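QdtA (Thermoanaerobacterium thermosaccharolyticum, PDB 4O9E) is a small cupin-fold protein of the WxcM-like family, rich in antiparallel beta strands and modelled here with thymidine-5'-diphosphate and thymine bound. Local coordinates at residues K54-V59 with V110-Y115; V67-K72 with I80-P85; L94-M99 with R123-Y128. All coordinates share one frame; numbering follows the deposited sequence.

Contact 1: K54-V59 with V110-Y115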
loop_
_atom_site.group_PDB
_atom_site.type_symbol
_atom_site.label_atom_id
_atom_site.label_comp_id
_atom_site.label_asym_id
_atom_site.label_seq_id
_atom_site.Cartn_x
_atom_site.Cartn_y
_atom_site.Cartn_z
ATOM N N LYS A 54 -20.676 -0.643 7.575
ATOM C CA LYS A 54 -21.651 0.424 7.612
ATOM C C LYS A 54 -21.215 1.783 7.081
ATOM O O LYS A 54 -21.986 2.427 6.393
ATOM C CB LYS A 54 -22.160 0.604 9.041
ATOM C CG LYS A 54 -23.080 -0.548 9.386
ATOM C CD LYS A 54 -22.608 -1.303 10.613
ATOM C CE LYS A 54 -23.078 -0.641 11.887
ATOM N NZ LYS A 54 -22.403 -1.470 12.919
ATOM N N LYS A 55 -20.023 2.251 7.428
ATOM C CA LYS A 55 -19.656 3.608 7.048
ATOM C C LYS A 55 -18.329 3.713 6.305
ATOM O O LYS A 55 -18.079 4.688 5.607
ATOM C CB LYS A 55 -19.612 4.464 8.308
ATOM C CG LYS A 55 -20.988 4.945 8.752
ATOM C CD LYS A 55 -21.049 5.375 10.211
ATOM C CE LYS A 55 -19.717 5.839 10.783
ATOM N NZ LYS A 55 -19.414 5.107 12.048
ATOM N N LEU A 56 -17.517 2.675 6.378
ATOM C CA LEU A 56 -16.203 2.738 5.782
ATOM C C LEU A 56 -16.313 2.808 4.273
ATOM O O LEU A 56 -17.132 2.105 3.683
ATOM C CB LEU A 56 -15.411 1.502 6.153
ATOM C CG LEU A 56 -13.956 1.417 5.668
ATOM C CD1 LEU A 56 -13.178 2.461 6.447
ATOM C CD2 LEU A 56 -13.492 -0.004 5.964
ATOM N N HIS A 57 -15.382 3.550 3.683
ATOM C CA HIS A 57 -15.128 3.498 2.243
ATOM C C HIS A 57 -13.732 2.928 2.022
ATOM O O HIS A 57 -12.794 3.253 2.758
ATOM C CB HIS A 57 -15.175 4.888 1.625
ATOM C CG HIS A 57 -16.528 5.509 1.696
ATOM N ND1 HIS A 57 -17.461 5.373 0.691
ATOM C CD2 HIS A 57 -17.126 6.225 2.675
ATOM C CE1 HIS A 57 -18.590 5.949 1.061
ATOM N NE2 HIS A 57 -18.410 6.465 2.261
ATOM N N GLN A 58 -13.575 2.064 1.024
ATOM C CA GLN A 58 -12.270 1.412 0.873
ATOM C C GLN A 58 -12.034 1.124 -0.607
ATOM O O GLN A 58 -12.979 1.119 -1.410
ATOM C CB GLN A 58 -12.141 0.154 1.753
ATOM C CG GLN A 58 -13.228 -0.870 1.479
ATOM C CD GLN A 58 -13.620 -1.765 2.644
ATOM O OE1 GLN A 58 -14.804 -1.882 2.974
ATOM N NE2 GLN A 58 -12.663 -2.460 3.222
ATOM N N VAL A 59 -10.755 0.999 -0.935
ATOM C CA VAL A 59 -10.288 0.597 -2.250
ATOM C C VAL A 59 -9.346 -0.603 -2.125
ATOM O O VAL A 59 -8.428 -0.605 -1.298
ATOM C CB VAL A 59 -9.672 1.799 -2.967
ATOM C CG1 VAL A 59 -8.974 1.428 -4.273
ATOM C CG2 VAL A 59 -10.716 2.893 -3.207
ATOM N N VAL A 110 -5.328 -2.646 0.760
ATOM C CA VAL A 110 -6.549 -1.897 0.979
ATOM C C VAL A 110 -6.263 -0.504 1.558
ATOM O O VAL A 110 -5.502 -0.385 2.512
ATOM C CB VAL A 110 -7.454 -2.661 1.935
ATOM C CG1 VAL A 110 -8.728 -1.876 2.149
ATOM C CG2 VAL A 110 -7.815 -4.035 1.379
ATOM N N LEU A 111 -6.884 0.499 0.952
ATOM C CA LEU A 111 -6.832 1.895 1.389
ATOM C C LEU A 111 -8.186 2.101 2.041
ATOM O O LEU A 111 -9.206 1.826 1.406
ATOM C CB LEU A 111 -6.607 2.871 0.252
ATOM C CG LEU A 111 -5.527 2.473 -0.770
ATOM C CD1 LEU A 111 -5.409 3.524 -1.861
ATOM C CD2 LEU A 111 -4.196 2.301 -0.063
ATOM N N ALA A 112 -8.172 2.593 3.276
ATOM C CA ALA A 112 -9.398 2.786 4.030
ATOM C C ALA A 112 -9.618 4.223 4.504
ATOM O O ALA A 112 -8.675 4.884 4.961
ATOM C CB ALA A 112 -9.394 1.846 5.224
ATOM N N SER A 113 -10.878 4.653 4.467
ATOM C CA SER A 113 -11.267 6.000 4.884
ATOM C C SER A 113 -11.319 6.277 6.391
ATOM O O SER A 113 -11.427 7.454 6.767
ATOM C CB SER A 113 -12.579 6.473 4.236
ATOM O OG SER A 113 -13.658 5.717 4.741
ATOM N N GLU A 114 -11.148 5.252 7.231
ATOM C CA GLU A 114 -11.288 5.370 8.683
ATOM C C GLU A 114 -10.327 4.411 9.351
ATOM O O GLU A 114 -9.891 3.441 8.717
ATOM C CB GLU A 114 -12.733 5.108 9.143
ATOM C CG GLU A 114 -13.715 6.093 8.546
ATOM C CD GLU A 114 -13.586 7.541 9.015
ATOM O OE1 GLU A 114 -12.921 7.840 10.039
ATOM O OE2 GLU A 114 -14.163 8.390 8.311
ATOM N N TYR A 115 -9.983 4.681 10.609
ATOM C CA TYR A 115 -9.173 3.761 11.388
ATOM C C TYR A 115 -10.015 2.509 11.621
ATOM O O TYR A 115 -11.238 2.595 11.543
ATOM C CB TYR A 115 -8.753 4.358 12.725
ATOM C CG TYR A 115 -7.761 5.503 12.707
ATOM C CD1 TYR A 115 -7.929 6.581 13.569
ATOM C CD2 TYR A 115 -6.664 5.537 11.841
ATOM C CE1 TYR A 115 -7.021 7.627 13.626
ATOM C CE2 TYR A 115 -5.759 6.580 11.882
ATOM C CZ TYR A 115 -5.942 7.626 12.766
ATOM O OH TYR A 115 -5.018 8.643 12.864
#

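Contact 2: V67-K72 with I80-P85. With TDR (thymine), chain D.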
loop_
_atom_site.group_PDB
_atom_site.type_symbol
_atom_site.label_atom_id
_atom_site.label_comp_id
_atom_site.label_asym_id
_atom_site.label_seq_id
_atom_site.Cartn_x
_atom_site.Cartn_y
_atom_site.Cartn_z
ATOM N N VAL A 67 -6.305 -12.251 -7.370
ATOM C CA VAL A 67 -7.257 -12.565 -6.321
ATOM C C VAL A 67 -8.649 -12.273 -6.870
ATOM O O VAL A 67 -8.873 -11.437 -7.755
ATOM C CB VAL A 67 -6.898 -11.885 -4.990
ATOM C CG1 VAL A 67 -6.865 -10.370 -5.177
ATOM C CG2 VAL A 67 -7.890 -12.289 -3.920
ATOM N N LYS A 68 -9.594 -13.096 -6.445
ATOM C CA LYS A 68 -10.969 -12.839 -6.844
ATOM C C LYS A 68 -11.754 -12.297 -5.662
ATOM O O LYS A 68 -11.686 -12.887 -4.591
ATOM C CB LYS A 68 -11.635 -14.149 -7.245
ATOM C CG LYS A 68 -11.046 -14.739 -8.517
ATOM C CD LYS A 68 -11.886 -15.920 -9.000
ATOM C CE LYS A 68 -11.555 -16.223 -10.446
ATOM N NZ LYS A 68 -10.133 -16.644 -10.461
ATOM N N ILE A 69 -12.640 -11.352 -5.947
ATOM C CA ILE A 69 -13.491 -10.686 -4.956
ATOM C C ILE A 69 -14.940 -10.943 -5.353
ATOM O O ILE A 69 -15.408 -10.549 -6.436
ATOM C CB ILE A 69 -13.243 -9.160 -4.923
ATOM C CG1 ILE A 69 -11.751 -8.812 -4.888
ATOM C CG2 ILE A 69 -14.025 -8.466 -3.818
ATOM C CD1 ILE A 69 -10.923 -9.327 -3.729
ATOM N N ARG A 70 -15.620 -11.634 -4.451
ATOM C CA ARG A 70 -17.046 -11.916 -4.601
ATOM C C ARG A 70 -17.774 -10.828 -3.829
ATOM O O ARG A 70 -17.649 -10.752 -2.603
ATOM C CB ARG A 70 -17.446 -13.270 -4.005
ATOM C CG ARG A 70 -18.943 -13.544 -3.990
ATOM C CD ARG A 70 -19.289 -14.949 -3.501
ATOM N NE ARG A 70 -18.481 -15.930 -4.230
ATOM C CZ ARG A 70 -17.482 -16.650 -3.733
ATOM N NH1 ARG A 70 -17.147 -16.599 -2.444
ATOM N NH2 ARG A 70 -16.818 -17.438 -4.568
ATOM N N LEU A 71 -18.534 -10.055 -4.592
ATOM C CA LEU A 71 -19.342 -8.956 -4.104
ATOM C C LEU A 71 -20.819 -9.267 -4.228
ATOM O O LEU A 71 -21.289 -9.749 -5.259
ATOM C CB LEU A 71 -19.084 -7.721 -4.960
ATOM C CG LEU A 71 -17.637 -7.283 -5.132
ATOM C CD1 LEU A 71 -17.599 -6.213 -6.206
ATOM C CD2 LEU A 71 -17.051 -6.831 -3.801
ATOM N N LYS A 72 -21.552 -8.933 -3.177
ATOM C CA LYS A 72 -22.968 -9.260 -3.140
ATOM C C LYS A 72 -23.705 -8.124 -2.492
ATOM O O LYS A 72 -23.257 -7.609 -1.471
ATOM C CB LYS A 72 -23.176 -10.460 -2.219
ATOM C CG LYS A 72 -22.488 -11.725 -2.704
ATOM C CD LYS A 72 -22.584 -12.890 -1.730
ATOM C CE LYS A 72 -24.009 -13.055 -1.227
ATOM N NZ LYS A 72 -24.220 -14.517 -1.082
ATOM N N ILE A 80 -15.190 -10.251 -9.229
ATOM C CA ILE A 80 -14.168 -9.501 -9.943
ATOM C C ILE A 80 -12.781 -10.049 -9.661
ATOM O O ILE A 80 -12.397 -10.128 -8.496
ATOM C CB ILE A 80 -14.187 -8.038 -9.473
ATOM C CG1 ILE A 80 -15.621 -7.522 -9.477
ATOM C CG2 ILE A 80 -13.272 -7.225 -10.373
ATOM C CD1 ILE A 80 -16.143 -7.130 -10.848
ATOM N N GLU A 81 -12.024 -10.395 -10.699
ATOM C CA GLU A 81 -10.636 -10.791 -10.517
ATOM C C GLU A 81 -9.732 -9.570 -10.512
ATOM O O GLU A 81 -9.762 -8.806 -11.465
ATOM C CB GLU A 81 -10.100 -11.648 -11.663
ATOM C CG GLU A 81 -8.669 -12.089 -11.394
ATOM C CD GLU A 81 -8.161 -13.144 -12.366
ATOM O OE1 GLU A 81 -8.973 -13.981 -12.796
ATOM O OE2 GLU A 81 -6.963 -13.134 -12.716
ATOM N N LEU A 82 -8.873 -9.433 -9.511
ATOM C CA LEU A 82 -7.965 -8.293 -9.479
ATOM C C LEU A 82 -6.574 -8.842 -9.813
ATOM O O LEU A 82 -6.035 -9.709 -9.127
ATOM C CB LEU A 82 -8.015 -7.630 -8.092
ATOM C CG LEU A 82 -9.305 -6.912 -7.654
ATOM C CD1 LEU A 82 -9.105 -6.289 -6.280
ATOM C CD2 LEU A 82 -9.823 -5.878 -8.648
ATOM N N ASN A 83 -5.961 -8.312 -10.866
ATOM C CA ASN A 83 -4.656 -8.817 -11.261
ATOM C C ASN A 83 -3.805 -7.722 -11.876
ATOM O O ASN A 83 -2.752 -8.014 -12.445
ATOM C CB ASN A 83 -4.914 -9.912 -12.299
ATOM C CG ASN A 83 -5.791 -9.399 -13.420
ATOM O OD1 ASN A 83 -5.726 -8.237 -13.793
ATOM N ND2 ASN A 83 -6.693 -10.237 -13.899
ATOM N N ASP A 84 -4.242 -6.471 -11.745
ATOM C CA ASP A 84 -3.520 -5.341 -12.310
ATOM C C ASP A 84 -3.241 -4.308 -11.211
ATOM O O ASP A 84 -4.185 -3.732 -10.692
ATOM C CB ASP A 84 -4.403 -4.744 -13.395
ATOM C CG ASP A 84 -3.762 -3.590 -14.103
ATOM O OD1 ASP A 84 -2.843 -2.937 -13.568
ATOM O OD2 ASP A 84 -4.201 -3.317 -15.232
ATOM N N PRO A 85 -1.977 -4.075 -10.838
ATOM C CA PRO A 85 -1.741 -3.094 -9.767
ATOM C C PRO A 85 -2.201 -1.646 -9.990
ATOM O O PRO A 85 -2.097 -0.810 -9.082
ATOM C CB PRO A 85 -0.217 -3.102 -9.623
ATOM C CG PRO A 85 0.267 -4.409 -10.200
ATOM C CD PRO A 85 -0.725 -4.713 -11.297
HETATM N N1 TDR D . -24.038 -17.454 3.541
HETATM C C2 TDR D . -22.873 -16.806 3.588
HETATM O O2 TDR D . -22.238 -16.731 4.664
HETATM N N3 TDR D . -22.393 -16.235 2.481
HETATM C C4 TDR D . -23.052 -16.306 1.319
HETATM O O4 TDR D . -22.488 -15.735 0.361
HETATM C C5 TDR D . -24.361 -17.020 1.241
HETATM C CM5 TDR D . -25.286 -17.235 0.071
HETATM C C6 TDR D . -24.784 -17.577 2.436
#

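Contact 3: L94-M99 with R123-Y128. Unlike the reference sequence in segment 94-99: Leu94 (reference Phe), Val95 (reference Leu). With TYD (thymidine-5'-diphosphate), chain C; TDR (thymine), chain D.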
loop_
_atom_site.group_PDB
_atom_site.type_symbol
_atom_site.label_atom_id
_atom_site.label_comp_id
_atom_site.label_asym_id
_atom_site.label_seq_id
_atom_site.Cartn_x
_atom_site.Cartn_y
_atom_site.Cartn_z
ATOM N N LEU A 94 -22.268 -1.202 2.779
ATOM C CA LEU A 94 -23.356 -2.163 2.676
ATOM C C LEU A 94 -23.266 -3.077 1.456
ATOM O O LEU A 94 -24.266 -3.553 0.923
ATOM C CB LEU A 94 -24.694 -1.448 2.766
ATOM C CG LEU A 94 -25.050 -0.823 4.119
ATOM C CD1 LEU A 94 -26.540 -0.527 4.087
ATOM C CD2 LEU A 94 -24.771 -1.735 5.307
ATOM N N VAL A 95 -22.036 -3.349 1.042
ATOM C CA VAL A 95 -21.781 -4.395 0.073
ATOM C C VAL A 95 -21.072 -5.487 0.850
ATOM O O VAL A 95 -20.130 -5.239 1.604
ATOM C CB VAL A 95 -20.867 -3.839 -1.016
ATOM C CG1 VAL A 95 -20.493 -4.878 -2.048
ATOM C CG2 VAL A 95 -21.516 -2.637 -1.668
ATOM N N TRP A 96 -21.468 -6.718 0.567
ATOM C CA TRP A 96 -20.921 -7.867 1.268
ATOM C C TRP A 96 -19.738 -8.375 0.461
ATOM O O TRP A 96 -19.747 -8.443 -0.763
ATOM C CB TRP A 96 -22.020 -8.912 1.514
ATOM C CG TRP A 96 -21.551 -10.215 2.150
ATOM C CD1 TRP A 96 -20.990 -11.291 1.499
ATOM C CD2 TRP A 96 -21.557 -10.558 3.537
ATOM N NE1 TRP A 96 -20.628 -12.263 2.399
ATOM C CE2 TRP A 96 -21.038 -11.876 3.644
ATOM C CE3 TRP A 96 -22.015 -9.921 4.692
ATOM C CZ2 TRP A 96 -20.883 -12.523 4.861
ATOM C CZ3 TRP A 96 -21.913 -10.588 5.889
ATOM C CH2 TRP A 96 -21.362 -11.881 5.971
ATOM N N ARG A 97 -18.616 -8.681 1.097
ATOM C CA ARG A 97 -17.607 -9.272 0.237
ATOM C C ARG A 97 -16.891 -10.505 0.767
ATOM O O ARG A 97 -16.751 -10.673 1.972
ATOM C CB ARG A 97 -16.556 -8.250 -0.153
ATOM C CG ARG A 97 -15.698 -7.750 0.991
ATOM C CD ARG A 97 -14.497 -7.064 0.370
ATOM N NE ARG A 97 -13.449 -6.818 1.353
ATOM C CZ ARG A 97 -13.543 -5.880 2.281
ATOM N NH1 ARG A 97 -14.634 -5.122 2.283
ATOM N NH2 ARG A 97 -12.532 -5.711 3.129
ATOM N N GLU A 98 -16.325 -11.253 -0.178
ATOM C CA GLU A 98 -15.540 -12.434 0.145
ATOM C C GLU A 98 -14.408 -12.439 -0.866
ATOM O O GLU A 98 -14.541 -11.914 -1.967
ATOM C CB GLU A 98 -16.386 -13.711 0.115
ATOM C CG GLU A 98 -17.610 -13.713 1.023
ATOM C CD GLU A 98 -18.702 -14.699 0.621
ATOM O OE1 GLU A 98 -18.410 -15.506 -0.280
ATOM O OE2 GLU A 98 -19.832 -14.668 1.170
ATOM N N MET A 99 -13.242 -12.900 -0.431
ATOM C CA MET A 99 -12.062 -12.885 -1.291
ATOM C C MET A 99 -11.487 -14.300 -1.376
ATOM O O MET A 99 -11.375 -15.004 -0.370
ATOM C CB MET A 99 -11.030 -11.923 -0.712
ATOM C CG MET A 99 -11.616 -10.525 -0.526
ATOM S SD MET A 99 -12.104 -10.198 1.175
ATOM C CE MET A 99 -10.457 -9.790 1.759
ATOM N N ARG A 123 -20.682 -8.711 10.286
ATOM C CA ARG A 123 -20.141 -10.049 10.049
ATOM C C ARG A 123 -21.234 -11.136 10.051
ATOM O O ARG A 123 -21.010 -12.273 9.641
ATOM C CB ARG A 123 -19.122 -10.362 11.143
ATOM C CG ARG A 123 -17.932 -9.412 11.198
ATOM C CD ARG A 123 -16.933 -9.935 12.210
ATOM N NE ARG A 123 -15.657 -9.230 12.207
ATOM C CZ ARG A 123 -14.649 -9.377 11.350
ATOM N NH1 ARG A 123 -14.732 -10.146 10.271
ATOM N NH2 ARG A 123 -13.534 -8.685 11.556
ATOM N N ASN A 124 -22.418 -10.786 10.538
ATOM C CA ASN A 124 -23.584 -11.656 10.588
ATOM C C ASN A 124 -24.347 -11.493 9.281
ATOM O O ASN A 124 -24.911 -10.439 8.978
ATOM C CB ASN A 124 -24.472 -11.298 11.775
ATOM C CG ASN A 124 -25.772 -12.095 11.805
ATOM O OD1 ASN A 124 -26.760 -11.842 11.108
ATOM N ND2 ASN A 124 -25.771 -13.087 12.662
ATOM N N TYR A 125 -24.315 -12.540 8.464
ATOM C CA TYR A 125 -24.953 -12.435 7.169
ATOM C C TYR A 125 -26.432 -12.074 7.237
ATOM O O TYR A 125 -26.898 -11.328 6.388
ATOM C CB TYR A 125 -24.706 -13.703 6.363
ATOM C CG TYR A 125 -25.284 -13.615 4.968
ATOM C CD1 TYR A 125 -24.624 -12.935 3.959
ATOM C CD2 TYR A 125 -26.486 -14.239 4.651
ATOM C CE1 TYR A 125 -25.147 -12.848 2.685
ATOM C CE2 TYR A 125 -27.005 -14.191 3.374
ATOM C CZ TYR A 125 -26.305 -13.557 2.371
ATOM O OH TYR A 125 -26.818 -13.524 1.095
ATOM N N ASP A 126 -27.181 -12.552 8.229
ATOM C CA ASP A 126 -28.613 -12.221 8.286
ATOM C C ASP A 126 -28.867 -10.745 8.640
ATOM O O ASP A 126 -29.794 -10.091 8.159
ATOM C CB ASP A 126 -29.341 -13.134 9.278
ATOM C CG ASP A 126 -29.403 -14.588 8.837
ATOM O OD1 ASP A 126 -29.386 -14.953 7.651
ATOM O OD2 ASP A 126 -29.435 -15.431 9.744
ATOM N N PHE A 127 -28.016 -10.178 9.488
ATOM C CA PHE A 127 -28.160 -8.755 9.800
ATOM C C PHE A 127 -27.700 -7.962 8.576
ATOM O O PHE A 127 -28.388 -7.028 8.146
ATOM C CB PHE A 127 -27.496 -8.388 11.135
ATOM C CG PHE A 127 -27.573 -6.917 11.472
ATOM C CD1 PHE A 127 -28.778 -6.331 11.854
ATOM C CD2 PHE A 127 -26.433 -6.107 11.423
ATOM C CE1 PHE A 127 -28.845 -4.983 12.170
ATOM C CE2 PHE A 127 -26.491 -4.757 11.743
ATOM C CZ PHE A 127 -27.706 -4.192 12.097
ATOM N N TYR A 128 -26.634 -8.379 7.897
ATOM C CA TYR A 128 -26.325 -7.756 6.603
ATOM C C TYR A 128 -27.529 -7.646 5.649
ATOM O O TYR A 128 -27.870 -6.565 5.160
ATOM C CB TYR A 128 -25.162 -8.448 5.888
ATOM C CG TYR A 128 -25.034 -7.847 4.506
ATOM C CD1 TYR A 128 -24.561 -6.541 4.348
ATOM C CD2 TYR A 128 -25.491 -8.530 3.378
ATOM C CE1 TYR A 128 -24.534 -5.943 3.106
ATOM C CE2 TYR A 128 -25.438 -7.946 2.135
ATOM C CZ TYR A 128 -24.964 -6.658 2.007
ATOM O OH TYR A 128 -24.967 -6.087 0.766
HETATM P PA TYD C . -10.801 -9.001 8.780
HETATM O O1A TYD C . -11.724 -9.655 9.767
HETATM O O2A TYD C . -11.032 -7.603 8.235
HETATM O O3A TYD C . -10.151 -9.903 7.610
HETATM P PB TYD C . -10.690 -10.215 6.116
HETATM O O1B TYD C . -11.243 -11.621 6.292
HETATM O O2B TYD C . -9.422 -10.182 5.317
HETATM O O3B TYD C . -11.709 -9.171 5.709
HETATM O "O5'" TYD C . -9.548 -9.008 9.780
HETATM C "C5'" TYD C . -8.810 -10.085 10.339
HETATM C "C4'" TYD C . -8.276 -9.571 11.675
HETATM O "O4'" TYD C . -7.392 -8.451 11.582
HETATM C "C3'" TYD C . -9.388 -9.079 12.586
HETATM O "O3'" TYD C . -9.136 -9.699 13.843
HETATM C "C2'" TYD C . -9.214 -7.589 12.846
HETATM C "C1'" TYD C . -7.764 -7.365 12.439
HETATM N N1 TYD C . -7.591 -6.075 11.764
HETATM C C2 TYD C . -6.954 -5.054 12.342
HETATM O O2 TYD C . -6.464 -5.183 13.477
HETATM N N3 TYD C . -6.736 -3.896 11.693
HETATM C C4 TYD C . -7.280 -3.711 10.476
HETATM O O4 TYD C . -7.148 -2.608 9.924
HETATM C C5 TYD C . -7.976 -4.740 9.861
HETATM C C5M TYD C . -8.538 -4.633 8.474
HETATM C C6 TYD C . -8.103 -5.943 10.538
HETATM N N1 TDR D . -24.038 -17.454 3.541
HETATM C C2 TDR D . -22.873 -16.806 3.588
HETATM O O2 TDR D . -22.238 -16.731 4.664
HETATM N N3 TDR D . -22.393 -16.235 2.481
HETATM C C4 TDR D . -23.052 -16.306 1.319
HETATM O O4 TDR D . -22.488 -15.735 0.361
HETATM C C5 TDR D . -24.361 -17.020 1.241
HETATM C CM5 TDR D . -25.286 -17.235 0.071
HETATM C C6 TDR D . -24.784 -17.577 2.436
#

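Contact 1: K54-V59 with V110-Y115
Ser113 and His57 grip each other twice. The amide of His57 gives its hydrogen to the side chain, N to Ser113 OG 3.0 Å, and the backbone returns the favour, Ser113 N to His57 O 2.9 Å. What lets the hydroxyl reach back is its rotation: OG is tucked over its own backbone, flanked by N and C (chi1 68°), where it meets the amide of His57, one residue before strand 58-64 begins. Ser113 OG also lies 3.6 Å from His57 CB and near the plane of the imidazole, at its edge. His57 turns the ring's ND1 elsewhere, to a hydrogen bond with Tyr90 OH.

Gln58 and Ala112 come next as an antiparallel non-hydrogen-bonded pair, then Val59 and Leu111 as a hydrogen-bonded one, N to O in both directions. These are neighbouring strands, 58-64 and 107-112, at the middle of one of the two five-stranded antiparallel sheets of the cupin fold; strands 87-91 and 35-40 flank them.

Gln58 and Ala112 share one face, Val59 and Leu111 the other. On the former, Gln58 CB comes within 4.0 Å of Val110 CG1, the two side chains passing at a slant. Beyond the strand end Leu56 reaches over with CD1 alone: its CG stands trans to the amide nitrogen (chi1 -177°), and Leu56 CD1 lies 4.0 Å from Ala112 CB and 3.8 Å from Glu114 CB. On the Leu111 side the sheet meets the second subunit, where Val36 of that chain packs against Leu111.

Contact 2: V67-K72 with I80-P85
Val67 O takes the shortest bond between the two strands: Leu82 N approaches to 2.7 Å, almost in line with the carbonyl, and the N-H points nearly straight at the oxygen (170°). Glu81 CA makes a CA-H...O contact with Val67 O at 3.3 Å. The return bond, Val67 N to Leu82 O, is longer at 3.1 Å. Two residues on, Ile69 and Ile80 exchange a second pair of bonds, N to O both ways, with each donor tilted out of the carbonyl plane.

This is the ladder of a beta hairpin, strands 67-73 and 76-82, in which Lys68 and Glu81 make the non-hydrogen-bonded pair between the two bonded ones. Strand 76-82 is outermost in its sheet within this chain.

The two faces differ sharply. Val67, Ile69, Ile80 and Leu82 share one face, from which Val67 packs on Cys62, Ile69 on Leu60 and Leu89, and Leu82 on all three of these residues of the opposing sheet. There Ile69 CG1 meets Leu82 CD1 diagonally at 3.9 Å, and Leu71 CD1 extends the apolar row to Ile80 CG1. On the other face Lys68 NZ and Glu81 OE1 make a long salt bridge of 3.7 Å. Asn83 ND2 holds the second carboxylate oxygen, Glu81 OE2, from above the carboxylate plane. At the far end of the strand Lys72, bent in its last two torsions, brings NZ to 2.6 Å from O4 of the thymine.

Contact 3: L94-M99 with R123-Y128
Trp96, Tyr125 and Tyr128 form an aromatic cluster beside the bound thymine, which Tyr125 faces. Tyr125 turns its edge to the indole face, the planes 84° apart, in a T-shaped pair with CD1 3.8 Å from Trp96 CE2. Tyr128 meets the tryptophan differently: Trp96 CB rides over the phenol face, 3.8 Å from the ring centroid, as a CH-pi contact. With CG trans to the backbone N (chi1 173°), Tyr128 points its ring at the 94-96 backbone, and OH donates to Leu94 O at 2.6 Å, arriving from above the carbonyl plane.

The indole is also fixed by its nitrogen: Trp96 NE1 gives its hydrogen to Glu98 OE2 at 2.8 Å. That oxygen also accepts from thymine N3, while Glu98 OE1 pairs with Arg70. Arg123, salt-bridged to Glu118, points its guanidinium edge at thymidine-5'-diphosphate, NH2 2.7 Å from O1A.

Asn124 N-caps the helix through OD1 and Phe127 N. Helix 125-136 packs its first turn against the start of strand 96-100, which runs between strands 47-53 and 67-73, with Ile122 of strand 121-122 touching Leu94 and Tyr128.

In the fold
Contact 1 is the most buried and belongs to one sheet of the cupin fold; contacts 2 and 3 share the other, where strands 67-73 and 96-100 are neighbours. Contacts 1 and 2 are both antiparallel strand pairings, but the first lies mid-sheet and near the second subunit, whereas the hairpin ends in an outermost strand with charged residues on one face. Contact 3 instead joins strand to helix through aromatic rings and lies farthest from the centre. It meets contact 2 through the Arg70–Glu98 salt bridge, and both reach the thymine; contact 1 touches contact 3 where Gln58 packs on Arg97.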